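Local coordinates for protein aerobactin synthase IucA (Klebsiella pneumoniae subsp. pneumoniae, PDB 5JM8) that catalyses, as an ATP-dependent NIS synthetase, a ligation in aerobactin siderophore assembly, probably joining citrate to an acetylated hydroxylysine, at residues P178-A183 against Q230-L235; F182-T187 against A331-L336; E417-L422 against Q523-T528; G450-P455 against N471-E476. All coordinates share one frame; numbering follows the deposited sequence.

Interaction 1: residues P178-A183 against Q230-L235; sequences PLRWFA and QGEYLL
Arg180 and Phe182, two residues apart on strand 178-183, both send their CB toward the helix 230-235 but meet it in different ways. Arg180 runs out straight, CG anti to the backbone N (chi1 -175°) and the chain extended to NE, so its CD passes 4.0 Å from CA of Gly231, where the missing side chain leaves room for it. The side chain as a whole crosses that of Leu235 at about a right angle, and CD2 of Leu235 sits at the guanidinium edge, 3.4 Å from NH2 of Arg180. Over one face of the same group, offset toward its rim, lies CG of Glu232, 4.2 Å from NH1. The Glu232 carboxylate can act on it only through charge, no N-H pointing at it: OE2 stands 4.5 Å from NH1 and well out of the guanidinium plane; the salt bridge of Arg180 NH2 is made with Asp251. Strand 177-185 is the middle of a three-stranded antiparallel sheet between 221-226 and 249-255, and helix 228-235 covers one face of it, the axes of segments 178-183 and 230-235 coming within 9.4 Å at 31° to each other. Trp181 goes to the other face, against helix 198-209. Phe182, with CG beside its backbone N, brings CZ to 4.3 Å from CB of Leu235. Gly231 O lies at the edge of the Phe182 ring, 4.0 Å from CZ, and also accepts the helical bond from Leu235 N.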
loop_
_atom_site.group_PDB
_atom_site.type_symbol
_atom_site.label_atom_id
_atom_site.label_comp_id
_atom_site.label_asym_id
_atom_site.label_seq_id
_atom_site.Cartn_x
_atom_site.Cartn_y
_atom_site.Cartn_z
ATOM N N PRO A 178 -21.224 -1.822 -8.762
ATOM C CA PRO A 178 -20.691 -2.501 -9.944
ATOM C C PRO A 178 -21.577 -2.239 -11.158
ATOM O O PRO A 178 -22.754 -1.920 -10.986
ATOM C CB PRO A 178 -20.713 -3.972 -9.537
ATOM C CG PRO A 178 -21.876 -4.069 -8.619
ATOM C CD PRO A 178 -21.948 -2.754 -7.879
ATOM N N LEU A 179 -21.024 -2.367 -12.359
ATOM C CA LEU A 179 -21.793 -2.122 -13.574
ATOM C C LEU A 179 -22.821 -3.214 -13.815
ATOM O O LEU A 179 -22.719 -4.309 -13.267
ATOM C CB LEU A 179 -20.872 -2.030 -14.792
ATOM C CG LEU A 179 -19.877 -0.874 -14.834
ATOM C CD1 LEU A 179 -19.079 -0.934 -16.125
ATOM C CD2 LEU A 179 -20.593 0.458 -14.702
ATOM N N ARG A 180 -23.815 -2.897 -14.639
ATOM C CA ARG A 180 -24.733 -3.894 -15.163
ATOM C C ARG A 180 -24.173 -4.373 -16.494
ATOM O O ARG A 180 -23.522 -3.606 -17.201
ATOM C CB ARG A 180 -26.134 -3.310 -15.331
ATOM C CG ARG A 180 -27.181 -4.314 -15.766
ATOM C CD ARG A 180 -28.550 -3.669 -15.787
ATOM N NE ARG A 180 -29.611 -4.613 -16.120
ATOM C CZ ARG A 180 -30.219 -5.399 -15.240
ATOM N NH1 ARG A 180 -29.871 -5.374 -13.960
ATOM N NH2 ARG A 180 -31.179 -6.219 -15.643
ATOM N N TRP A 181 -24.419 -5.635 -16.834
ATOM C CA TRP A 181 -23.795 -6.238 -18.009
ATOM C C TRP A 181 -24.773 -7.035 -18.866
ATOM O O TRP A 181 -25.566 -7.820 -18.347
ATOM C CB TRP A 181 -22.646 -7.148 -17.575
ATOM C CG TRP A 181 -21.522 -6.428 -16.887
ATOM C CD1 TRP A 181 -21.408 -6.168 -15.552
ATOM C CD2 TRP A 181 -20.347 -5.885 -17.502
ATOM N NE1 TRP A 181 -20.236 -5.496 -15.299
ATOM C CE2 TRP A 181 -19.568 -5.309 -16.481
ATOM C CE3 TRP A 181 -19.881 -5.829 -18.819
ATOM C CZ2 TRP A 181 -18.348 -4.687 -16.734
ATOM C CZ3 TRP A 181 -18.672 -5.211 -19.068
ATOM C CH2 TRP A 181 -17.919 -4.649 -18.032
ATOM N N PHE A 182 -24.703 -6.820 -20.179
ATOM C CA PHE A 182 -25.461 -7.609 -21.147
ATOM C C PHE A 182 -24.523 -8.416 -22.032
ATOM O O PHE A 182 -23.505 -7.902 -22.497
ATOM C CB PHE A 182 -26.326 -6.718 -22.047
ATOM C CG PHE A 182 -27.475 -6.046 -21.345
ATOM C CD1 PHE A 182 -27.793 -6.334 -20.026
ATOM C CD2 PHE A 182 -28.248 -5.122 -22.024
ATOM C CE1 PHE A 182 -28.854 -5.706 -19.402
ATOM C CE2 PHE A 182 -29.308 -4.490 -21.405
ATOM C CZ PHE A 182 -29.612 -4.783 -20.094
ATOM N N ALA A 183 -24.870 -9.675 -22.272
ATOM C CA ALA A 183 -24.245 -10.434 -23.347
ATOM C C ALA A 183 -25.022 -10.127 -24.620
ATOM O O ALA A 183 -26.227 -10.370 -24.688
ATOM C CB ALA A 183 -24.241 -11.919 -23.048
ATOM N N GLN A 230 -29.837 3.077 -16.204
ATOM C CA GLN A 230 -30.179 3.065 -17.627
ATOM C C GLN A 230 -30.538 1.670 -18.096
ATOM O O GLN A 230 -31.502 1.484 -18.835
ATOM C CB GLN A 230 -29.023 3.585 -18.478
ATOM C CG GLN A 230 -28.927 5.087 -18.551
ATOM C CD GLN A 230 -30.072 5.714 -19.321
ATOM O OE1 GLN A 230 -30.827 6.518 -18.780
ATOM N NE2 GLN A 230 -30.197 5.358 -20.594
ATOM N N GLY A 231 -29.743 0.695 -17.671
ATOM C CA GLY A 231 -29.927 -0.678 -18.094
ATOM C C GLY A 231 -31.295 -1.220 -17.739
ATOM O O GLY A 231 -31.919 -1.909 -18.544
ATOM N N GLU A 232 -31.763 -0.910 -16.534
ATOM C CA GLU A 232 -33.075 -1.363 -16.088
ATOM C C GLU A 232 -34.178 -0.683 -16.893
ATOM O O GLU A 232 -35.249 -1.256 -17.106
ATOM C CB GLU A 232 -33.258 -1.093 -14.593
ATOM C CG GLU A 232 -32.383 -1.969 -13.709
ATOM C CD GLU A 232 -32.454 -1.599 -12.236
ATOM O OE1 GLU A 232 -32.894 -0.474 -11.915
ATOM O OE2 GLU A 232 -32.066 -2.441 -11.395
ATOM N N TYR A 233 -33.904 0.536 -17.350
ATOM C CA TYR A 233 -34.858 1.292 -18.151
ATOM C C TYR A 233 -34.850 0.806 -19.600
ATOM O O TYR A 233 -35.901 0.609 -20.197
ATOM C CB TYR A 233 -34.543 2.795 -18.084
ATOM C CG TYR A 233 -35.347 3.649 -19.046
ATOM C CD1 TYR A 233 -34.997 3.731 -20.388
ATOM C CD2 TYR A 233 -36.444 4.381 -18.614
ATOM C CE1 TYR A 233 -35.719 4.504 -21.272
ATOM C CE2 TYR A 233 -37.171 5.165 -19.494
ATOM C CZ TYR A 233 -36.806 5.217 -20.824
ATOM O OH TYR A 233 -37.516 5.989 -21.716
ATOM N N LEU A 234 -33.665 0.622 -20.173
ATOM C CA LEU A 234 -33.563 0.169 -21.557
ATOM C C LEU A 234 -34.149 -1.228 -21.708
ATOM O O LEU A 234 -34.720 -1.567 -22.744
ATOM C CB LEU A 234 -32.108 0.174 -22.023
ATOM C CG LEU A 234 -31.458 1.550 -22.156
ATOM C CD1 LEU A 234 -29.970 1.406 -22.403
ATOM C CD2 LEU A 234 -32.110 2.347 -23.270
ATOM N N LEU A 235 -34.007 -2.030 -20.659
ATOM C CA LEU A 235 -34.449 -3.416 -20.683
ATOM C C LEU A 235 -35.972 -3.516 -20.658
ATOM O O LEU A 235 -36.542 -4.512 -21.109
ATOM C CB LEU A 235 -33.844 -4.177 -19.502
ATOM C CG LEU A 235 -34.125 -5.677 -19.414
ATOM C CD1 LEU A 235 -33.597 -6.418 -20.637
ATOM C CD2 LEU A 235 -33.516 -6.241 -18.147
#

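Interaction 2: residues F182-T187 against A331-L336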
loop_
_atom_site.group_PDB
_atom_site.type_symbol
_atom_site.label_atom_id
_atom_site.label_comp_id
_atom_site.label_asym_id
_atom_site.label_seq_id
_atom_site.Cartn_x
_atom_site.Cartn_y
_atom_site.Cartn_z
ATOM N N PHE A 182 -24.703 -6.820 -20.179
ATOM C CA PHE A 182 -25.461 -7.609 -21.147
ATOM C C PHE A 182 -24.523 -8.416 -22.032
ATOM O O PHE A 182 -23.505 -7.902 -22.497
ATOM C CB PHE A 182 -26.326 -6.718 -22.047
ATOM C CG PHE A 182 -27.475 -6.046 -21.345
ATOM C CD1 PHE A 182 -27.793 -6.334 -20.026
ATOM C CD2 PHE A 182 -28.248 -5.122 -22.024
ATOM C CE1 PHE A 182 -28.854 -5.706 -19.402
ATOM C CE2 PHE A 182 -29.308 -4.490 -21.405
ATOM C CZ PHE A 182 -29.612 -4.783 -20.094
ATOM N N ALA A 183 -24.870 -9.675 -22.272
ATOM C CA ALA A 183 -24.245 -10.434 -23.347
ATOM C C ALA A 183 -25.022 -10.127 -24.620
ATOM O O ALA A 183 -26.227 -10.370 -24.688
ATOM C CB ALA A 183 -24.241 -11.919 -23.048
ATOM N N VAL A 184 -24.330 -9.574 -25.612
ATOM C CA VAL A 184 -24.978 -9.053 -26.810
ATOM C C VAL A 184 -24.332 -9.584 -28.085
ATOM O O VAL A 184 -23.107 -9.608 -28.203
ATOM C CB VAL A 184 -24.927 -7.511 -26.836
ATOM C CG1 VAL A 184 -25.656 -6.966 -28.056
ATOM C CG2 VAL A 184 -25.516 -6.934 -25.559
ATOM N N ASN A 185 -25.159 -10.003 -29.037
ATOM C CA ASN A 185 -24.659 -10.421 -30.342
ATOM C C ASN A 185 -24.075 -9.213 -31.069
ATOM O O ASN A 185 -24.675 -8.139 -31.082
ATOM C CB ASN A 185 -25.772 -11.073 -31.173
ATOM C CG ASN A 185 -25.262 -11.675 -32.477
ATOM O OD1 ASN A 185 -24.347 -11.148 -33.107
ATOM N ND2 ASN A 185 -25.864 -12.783 -32.890
ATOM N N LYS A 186 -22.907 -9.402 -31.678
ATOM C CA LYS A 186 -22.177 -8.314 -32.324
ATOM C C LYS A 186 -22.993 -7.605 -33.402
ATOM O O LYS A 186 -22.729 -6.446 -33.728
ATOM C CB LYS A 186 -20.883 -8.847 -32.935
ATOM C CG LYS A 186 -21.086 -9.894 -34.017
ATOM C CD LYS A 186 -19.748 -10.392 -34.536
ATOM C CE LYS A 186 -19.918 -11.447 -35.611
ATOM N NZ LYS A 186 -18.603 -11.954 -36.087
ATOM N N THR A 187 -23.984 -8.301 -33.951
ATOM C CA THR A 187 -24.867 -7.715 -34.957
ATOM C C THR A 187 -25.741 -6.617 -34.365
ATOM O O THR A 187 -26.429 -5.908 -35.101
ATOM C CB THR A 187 -25.794 -8.767 -35.596
ATOM O OG1 THR A 187 -26.674 -9.301 -34.599
ATOM C CG2 THR A 187 -24.991 -9.899 -36.224
ATOM N N ALA A 331 -19.503 2.923 -27.782
ATOM C CA ALA A 331 -20.343 1.835 -28.240
ATOM C C ALA A 331 -21.794 2.095 -27.870
ATOM O O ALA A 331 -22.094 2.969 -27.056
ATOM C CB ALA A 331 -19.867 0.520 -27.648
ATOM N N GLY A 332 -22.690 1.334 -28.483
ATOM C CA GLY A 332 -24.106 1.452 -28.207
ATOM C C GLY A 332 -24.850 0.249 -28.739
ATOM O O GLY A 332 -24.274 -0.592 -29.432
ATOM N N LEU A 333 -26.132 0.162 -28.407
ATOM C CA LEU A 333 -26.981 -0.904 -28.912
ATOM C C LEU A 333 -27.800 -0.395 -30.084
ATOM O O LEU A 333 -28.222 0.763 -30.100
ATOM C CB LEU A 333 -27.907 -1.428 -27.814
ATOM C CG LEU A 333 -27.220 -2.092 -26.621
ATOM C CD1 LEU A 333 -28.242 -2.399 -25.540
ATOM C CD2 LEU A 333 -26.494 -3.361 -27.047
ATOM N N ARG A 334 -28.006 -1.262 -31.068
ATOM C CA ARG A 334 -28.903 -0.973 -32.179
ATOM C C ARG A 334 -30.097 -1.922 -32.114
ATOM O O ARG A 334 -29.949 -3.082 -31.728
ATOM C CB ARG A 334 -28.168 -1.111 -33.516
ATOM C CG ARG A 334 -27.353 -2.382 -33.617
ATOM C CD ARG A 334 -26.927 -2.701 -35.037
ATOM N NE ARG A 334 -26.133 -1.641 -35.657
ATOM C CZ ARG A 334 -24.808 -1.656 -35.763
ATOM N NH1 ARG A 334 -24.099 -2.670 -35.282
ATOM N NH2 ARG A 334 -24.182 -0.648 -36.355
ATOM N N ASP A 335 -31.282 -1.432 -32.475
ATOM C CA ASP A 335 -32.475 -2.274 -32.461
ATOM C C ASP A 335 -32.397 -3.313 -33.583
ATOM O O ASP A 335 -31.384 -3.413 -34.275
ATOM C CB ASP A 335 -33.753 -1.425 -32.582
ATOM C CG ASP A 335 -33.794 -0.573 -33.842
ATOM O OD1 ASP A 335 -33.130 -0.917 -34.841
ATOM O OD2 ASP A 335 -34.510 0.450 -33.832
ATOM N N LEU A 336 -33.463 -4.085 -33.757
ATOM C CA LEU A 336 -33.468 -5.169 -34.734
ATOM C C LEU A 336 -33.341 -4.656 -36.166
ATOM O O LEU A 336 -32.902 -5.384 -37.055
ATOM C CB LEU A 336 -34.745 -5.995 -34.589
ATOM C CG LEU A 336 -34.749 -7.323 -35.345
ATOM C CD1 LEU A 336 -35.355 -8.409 -34.474
ATOM C CD2 LEU A 336 -35.505 -7.190 -36.660
#
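The backbones of 182-187 and 331-336 stay well apart, 8.7 Å between the CA atoms of Val184 and Leu333, and no hydrogen bond crosses between them, so side chains bridge the gap. Leu333, its CG beside the backbone N, carries most of the apolar contact. Its CD2 presses against the fork of Val184, 3.8 Å from CG1 and 4.0 Å from CG2, the two side chains crossing obliquely. Its other methyl, CD1, reaches the edge of the Phe182 ring, 4.4 Å from CD2 of that ring. Strands 177-185 and 329-334 belong to different antiparallel sheets, and the chain passes from the first to the second between them: after 185 it turns through a short 3-10 segment into strand 189-193, which pairs with 329-334. An Asx turn shapes this passage. Asn185 OD1 accepts from Thr187 N at 3.0 Å in an almost straight bond (178°), the donor standing above the carbonyl plane, with a weak second bond from Thr187 OG1. Arg334 leans on the turn from the other strand. Its CG takes the crowded position between backbone N and carbonyl carbon (chi1 47°), and with chi2 extended CD comes 3.2 Å from Thr187 O; a bend at chi3 then turns the guanidinium so that Lys186 O lies at its edge. Lys186, its CB directed away from 331-336, forms a long, weak ion pair with Asp219 of the second subunit.

Interaction 3: residues E417-L422 against Q523-T528; sequences EADYGL and QVTHKT
Asp419 OD1 is gripped by two donors, both from Thr525. The backbone N of Thr525 comes nearly along the C-O axis, 2.9 Å from Asp419 OD1 with an angle of 162° at the hydrogen. Thr525 OG1 donates to Asp419 OD1 from 3.2 Å, well above the carboxylate plane. Because OG1 sits beside its own backbone N (chi1 -48°), one residue can offer both hydrogens to one oxygen. The second oxygen, OD2, is taken by a salt bridge to Arg318, so both ends of the carboxylate are engaged, which would be expected to favour its ionised form. Beside it Ala418 makes the apolar part of the contact, its CB 3.6 Å from CB of Val524 and 3.4 Å from O of His526. The imidazole of His526 reaches back to the helix: ND1 lies 3.0 Å from Ala418 O, but the bond is strongly bent (127°) and weak. A water donates to Glu417 OE1 at 2.8 Å and also to His526 O, linking the Glu417 side chain to the backbone carbonyl of His526. The contact fixes the linker between helices 506-521 and 528-535 against the last turn of helix 394-420, after which Gly421 takes a positive phi. Arg318 comes from helix 310-318, Glu417 also touches Leu478 of helix 475-500, and the His526 ring stacks on that of His456.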
loop_
_atom_site.group_PDB
_atom_site.type_symbol
_atom_site.label_atom_id
_atom_site.label_comp_id
_atom_site.label_asym_id
_atom_site.label_seq_id
_atom_site.Cartn_x
_atom_site.Cartn_y
_atom_site.Cartn_z
ATOM N N GLU A 417 -5.195 27.053 -28.311
ATOM C CA GLU A 417 -6.111 27.772 -29.191
ATOM C C GLU A 417 -5.365 28.733 -30.112
ATOM O O GLU A 417 -5.622 28.781 -31.313
ATOM C CB GLU A 417 -7.147 28.546 -28.367
ATOM C CG GLU A 417 -8.159 29.340 -29.200
ATOM C CD GLU A 417 -7.603 30.651 -29.738
ATOM O OE1 GLU A 417 -6.928 31.374 -28.974
ATOM O OE2 GLU A 417 -7.832 30.950 -30.930
ATOM N N ALA A 418 -4.451 29.509 -29.543
ATOM C CA ALA A 418 -3.765 30.546 -30.302
ATOM C C ALA A 418 -2.836 29.964 -31.364
ATOM O O ALA A 418 -2.926 30.323 -32.537
ATOM C CB ALA A 418 -2.987 31.446 -29.364
ATOM N N ASP A 419 -1.950 29.062 -30.952
ATOM C CA ASP A 419 -0.912 28.559 -31.843
ATOM C C ASP A 419 -1.376 27.416 -32.748
ATOM O O ASP A 419 -0.862 27.268 -33.857
ATOM C CB ASP A 419 0.302 28.105 -31.025
ATOM C CG ASP A 419 1.009 29.263 -30.335
ATOM O OD1 ASP A 419 0.587 30.424 -30.528
ATOM O OD2 ASP A 419 1.995 29.018 -29.609
ATOM N N TYR A 420 -2.338 26.617 -32.288
ATOM C CA TYR A 420 -2.772 25.429 -33.029
ATOM C C TYR A 420 -4.252 25.455 -33.424
ATOM O O TYR A 420 -4.689 24.655 -34.252
ATOM C CB TYR A 420 -2.496 24.165 -32.206
ATOM C CG TYR A 420 -1.038 23.959 -31.859
ATOM C CD1 TYR A 420 -0.456 24.636 -30.794
ATOM C CD2 TYR A 420 -0.249 23.079 -32.585
ATOM C CE1 TYR A 420 0.872 24.448 -30.467
ATOM C CE2 TYR A 420 1.081 22.883 -32.263
ATOM C CZ TYR A 420 1.637 23.573 -31.207
ATOM O OH TYR A 420 2.961 23.383 -30.883
ATOM N N GLY A 421 -5.028 26.349 -32.820
ATOM C CA GLY A 421 -6.436 26.488 -33.163
ATOM C C GLY A 421 -7.352 25.508 -32.452
ATOM O O GLY A 421 -8.507 25.335 -32.846
ATOM N N LEU A 422 -6.841 24.874 -31.401
ATOM C CA LEU A 422 -7.618 23.907 -30.628
ATOM C C LEU A 422 -8.336 24.576 -29.461
ATOM O O LEU A 422 -7.706 25.164 -28.582
ATOM C CB LEU A 422 -6.709 22.787 -30.108
ATOM C CG LEU A 422 -7.313 21.818 -29.085
ATOM C CD1 LEU A 422 -8.512 21.091 -29.670
ATOM C CD2 LEU A 422 -6.259 20.835 -28.615
ATOM N N GLN A 523 3.751 35.875 -26.393
ATOM C CA GLN A 523 4.372 34.656 -26.915
ATOM C C GLN A 523 3.523 33.804 -27.853
ATOM O O GLN A 523 4.008 32.815 -28.396
ATOM C CB GLN A 523 4.852 33.784 -25.752
ATOM C CG GLN A 523 6.031 34.356 -24.988
ATOM C CD GLN A 523 7.303 34.366 -25.810
ATOM O OE1 GLN A 523 7.946 33.333 -25.991
ATOM N NE2 GLN A 523 7.672 35.538 -26.314
ATOM N N VAL A 524 2.266 34.174 -28.039
ATOM C CA VAL A 524 1.378 33.406 -28.912
ATOM C C VAL A 524 1.259 34.033 -30.298
ATOM O O VAL A 524 1.586 35.204 -30.497
ATOM C CB VAL A 524 -0.035 33.265 -28.307
ATOM C CG1 VAL A 524 0.028 32.499 -26.997
ATOM C CG2 VAL A 524 -0.684 34.628 -28.103
ATOM N N THR A 525 0.779 33.238 -31.250
ATOM C CA THR A 525 0.638 33.677 -32.633
ATOM C C THR A 525 -0.617 34.529 -32.804
ATOM O O THR A 525 -0.537 35.705 -33.164
ATOM C CB THR A 525 0.575 32.477 -33.594
ATOM O OG1 THR A 525 1.629 31.558 -33.285
ATOM C CG2 THR A 525 0.711 32.939 -35.037
ATOM N N HIS A 526 -1.774 33.925 -32.546
ATOM C CA HIS A 526 -3.047 34.630 -32.620
ATOM C C HIS A 526 -3.406 35.229 -31.268
ATOM O O HIS A 526 -3.861 34.524 -30.366
ATOM C CB HIS A 526 -4.157 33.692 -33.090
ATOM C CG HIS A 526 -3.974 33.194 -34.489
ATOM N ND1 HIS A 526 -3.038 32.241 -34.826
ATOM C CD2 HIS A 526 -4.609 33.519 -35.641
ATOM C CE1 HIS A 526 -3.105 31.998 -36.122
ATOM N NE2 HIS A 526 -4.050 32.763 -36.640
ATOM N N LYS A 527 -3.218 36.539 -31.142
ATOM C CA LYS A 527 -3.449 37.233 -29.880
ATOM C C LYS A 527 -4.926 37.558 -29.667
ATOM O O LYS A 527 -5.292 38.164 -28.658
ATOM C CB LYS A 527 -2.618 38.516 -29.833
ATOM C CG LYS A 527 -1.124 38.273 -29.956
ATOM C CD LYS A 527 -0.339 39.570 -30.052
ATOM C CE LYS A 527 1.145 39.300 -30.257
ATOM N NZ LYS A 527 1.738 38.494 -29.153
ATOM N N THR A 528 -5.762 37.137 -30.615
ATOM C CA THR A 528 -7.183 37.475 -30.637
ATOM C C THR A 528 -7.881 37.296 -29.292
ATOM O O THR A 528 -8.613 38.177 -28.840
ATOM C CB THR A 528 -7.929 36.614 -31.677
ATOM O OG1 THR A 528 -7.332 36.795 -32.968
ATOM C CG2 THR A 528 -9.406 36.990 -31.738
HETATM O O HOH W 1 -6.707 33.986 -29.940
#

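Interaction 4: residues G450-P455 against N471-E476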
loop_
_atom_site.group_PDB
_atom_site.type_symbol
_atom_site.label_atom_id
_atom_site.label_comp_id
_atom_site.label_asym_id
_atom_site.label_seq_id
_atom_site.Cartn_x
_atom_site.Cartn_y
_atom_site.Cartn_z
ATOM N N GLY A 450 -16.510 19.166 -25.244
ATOM C CA GLY A 450 -16.266 20.598 -25.251
ATOM C C GLY A 450 -15.046 20.975 -26.072
ATOM O O GLY A 450 -14.432 22.020 -25.842
ATOM N N SER A 451 -14.688 20.116 -27.022
ATOM C CA SER A 451 -13.593 20.401 -27.941
ATOM C C SER A 451 -14.129 21.051 -29.209
ATOM O O SER A 451 -15.161 20.637 -29.740
ATOM C CB SER A 451 -12.824 19.126 -28.290
ATOM O OG SER A 451 -13.650 18.198 -28.968
ATOM N N ALA A 452 -13.424 22.072 -29.683
ATOM C CA ALA A 452 -13.785 22.752 -30.918
ATOM C C ALA A 452 -12.530 23.278 -31.598
ATOM O O ALA A 452 -11.465 23.349 -30.981
ATOM C CB ALA A 452 -14.759 23.880 -30.641
ATOM N N PHE A 453 -12.658 23.648 -32.868
ATOM C CA PHE A 453 -11.505 24.047 -33.665
ATOM C C PHE A 453 -11.722 25.390 -34.352
ATOM O O PHE A 453 -12.803 25.673 -34.867
ATOM C CB PHE A 453 -11.191 22.967 -34.701
ATOM C CG PHE A 453 -10.976 21.606 -34.100
ATOM C CD1 PHE A 453 -9.755 21.267 -33.541
ATOM C CD2 PHE A 453 -11.997 20.668 -34.088
ATOM C CE1 PHE A 453 -9.554 20.016 -32.984
ATOM C CE2 PHE A 453 -11.800 19.416 -33.532
ATOM C CZ PHE A 453 -10.578 19.090 -32.979
ATOM N N MET A 454 -10.679 26.212 -34.341
ATOM C CA MET A 454 -10.706 27.508 -34.996
ATOM C C MET A 454 -10.401 27.333 -36.476
ATOM O O MET A 454 -9.935 26.273 -36.892
ATOM C CB MET A 454 -9.697 28.457 -34.347
ATOM C CG MET A 454 -9.941 28.682 -32.868
ATOM S SD MET A 454 -11.604 29.277 -32.539
ATOM C CE MET A 454 -11.574 30.851 -33.398
ATOM N N PRO A 455 -10.677 28.369 -37.280
ATOM C CA PRO A 455 -10.384 28.301 -38.714
ATOM C C PRO A 455 -8.923 27.971 -39.013
ATOM O O PRO A 455 -8.650 27.280 -39.992
ATOM C CB PRO A 455 -10.741 29.705 -39.209
ATOM C CG PRO A 455 -11.785 30.175 -38.261
ATOM C CD PRO A 455 -11.398 29.607 -36.928
ATOM N N ASN A 471 -17.777 20.536 -35.095
ATOM C CA ASN A 471 -17.351 21.358 -33.967
ATOM C C ASN A 471 -16.257 22.337 -34.386
ATOM O O ASN A 471 -15.165 22.356 -33.819
ATOM C CB ASN A 471 -16.880 20.482 -32.797
ATOM C CG ASN A 471 -15.915 19.394 -33.223
ATOM O OD1 ASN A 471 -15.886 18.997 -34.385
ATOM N ND2 ASN A 471 -15.127 18.897 -32.276
ATOM N N VAL A 472 -16.566 23.141 -35.400
ATOM C CA VAL A 472 -15.726 24.269 -35.788
ATOM C C VAL A 472 -16.345 25.552 -35.249
ATOM O O VAL A 472 -17.562 25.730 -35.298
ATOM C CB VAL A 472 -15.558 24.386 -37.321
ATOM C CG1 VAL A 472 -14.643 23.289 -37.847
ATOM C CG2 VAL A 472 -16.913 24.350 -38.030
ATOM N N PHE A 473 -15.500 26.439 -34.730
ATOM C CA PHE A 473 -15.962 27.686 -34.126
ATOM C C PHE A 473 -15.551 28.910 -34.931
ATOM O O PHE A 473 -14.448 28.977 -35.470
ATOM C CB PHE A 473 -15.420 27.824 -32.699
ATOM C CG PHE A 473 -16.321 27.250 -31.636
ATOM C CD1 PHE A 473 -17.364 26.392 -31.959
ATOM C CD2 PHE A 473 -16.122 27.576 -30.307
ATOM C CE1 PHE A 473 -18.186 25.870 -30.973
ATOM C CE2 PHE A 473 -16.939 27.057 -29.319
ATOM C CZ PHE A 473 -17.973 26.207 -29.652
ATOM N N THR A 474 -16.455 29.879 -35.004
ATOM C CA THR A 474 -16.126 31.182 -35.550
ATOM C C THR A 474 -15.378 31.978 -34.492
ATOM O O THR A 474 -15.282 31.562 -33.337
ATOM C CB THR A 474 -17.377 31.963 -35.980
ATOM O OG1 THR A 474 -18.179 32.259 -34.830
ATOM C CG2 THR A 474 -18.196 31.162 -36.983
ATOM N N ARG A 475 -14.850 33.124 -34.899
ATOM C CA ARG A 475 -14.177 34.029 -33.983
ATOM C C ARG A 475 -15.125 34.475 -32.874
ATOM O O ARG A 475 -14.794 34.389 -31.696
ATOM C CB ARG A 475 -13.640 35.236 -34.750
ATOM C CG ARG A 475 -12.805 36.187 -33.923
ATOM C CD ARG A 475 -12.216 37.281 -34.801
ATOM N NE ARG A 475 -11.480 38.284 -34.034
ATOM C CZ ARG A 475 -12.030 39.354 -33.469
ATOM N NH1 ARG A 475 -13.334 39.575 -33.572
ATOM N NH2 ARG A 475 -11.272 40.207 -32.795
ATOM N N GLU A 476 -16.312 34.931 -33.257
ATOM C CA GLU A 476 -17.280 35.451 -32.295
ATOM C C GLU A 476 -17.720 34.389 -31.284
ATOM O O GLU A 476 -17.938 34.696 -30.111
ATOM C CB GLU A 476 -18.501 36.009 -33.029
ATOM C CG GLU A 476 -18.176 37.077 -34.068
ATOM C CD GLU A 476 -17.261 38.172 -33.537
ATOM O OE1 GLU A 476 -17.376 38.535 -32.346
ATOM O OE2 GLU A 476 -16.420 38.671 -34.318
#
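One face of the Phe473 ring carries the methyl of Ala452, whose CB stands 3.7 Å above the ring centroid and only 6° off its normal, a CH-pi contact. Phe453 and Asn471 lie side by side with ring and amide planes 81° apart, CE2 of the ring 3.6 Å from ND2. That ND2 donates in its amide plane to Ser451 O at 3.1 Å, meeting it from above the carbonyl plane; bound ATP and magnesium lie about 11 Å from the Ser451 side chain. Between these groups the backbones join in a single beta bridge: Phe453 N donates to Asn471 O at 3.0 Å, and Phe473 N to Phe453 O at 2.8 Å, nearly straight (172°). Met454, bent at chi2 and chi3, curls its CE back to 3.8 Å from Thr474 O. The bridge thus sets 471-473 beside strand 451-453, which pairs antiparallel with 422-424; helix 294-306 packs on Phe453, and Thr474 N-caps helix 475-500.

The four contacts form two pairs, with centres 34 to 44 Å apart from one pair to the other. Interactions 1 and 2 share Phe182 and strand 177-185, which meets a helix in the first and a strand of another sheet in the second; both rely on side-chain packing, without a hydrogen bond between their segments. Interactions 3 and 4, in the FhuF-like range, are held by hydrogen bonds, each using at least one side chain in the first and largely backbone to backbone in the second. They touch directly, Gly421 O lying 2.8 Å from Met454 N, probably hydrogen-bonded. All four mix buried and exposed residues; interaction 4 buries the most surface and lies nearest the chain's centre.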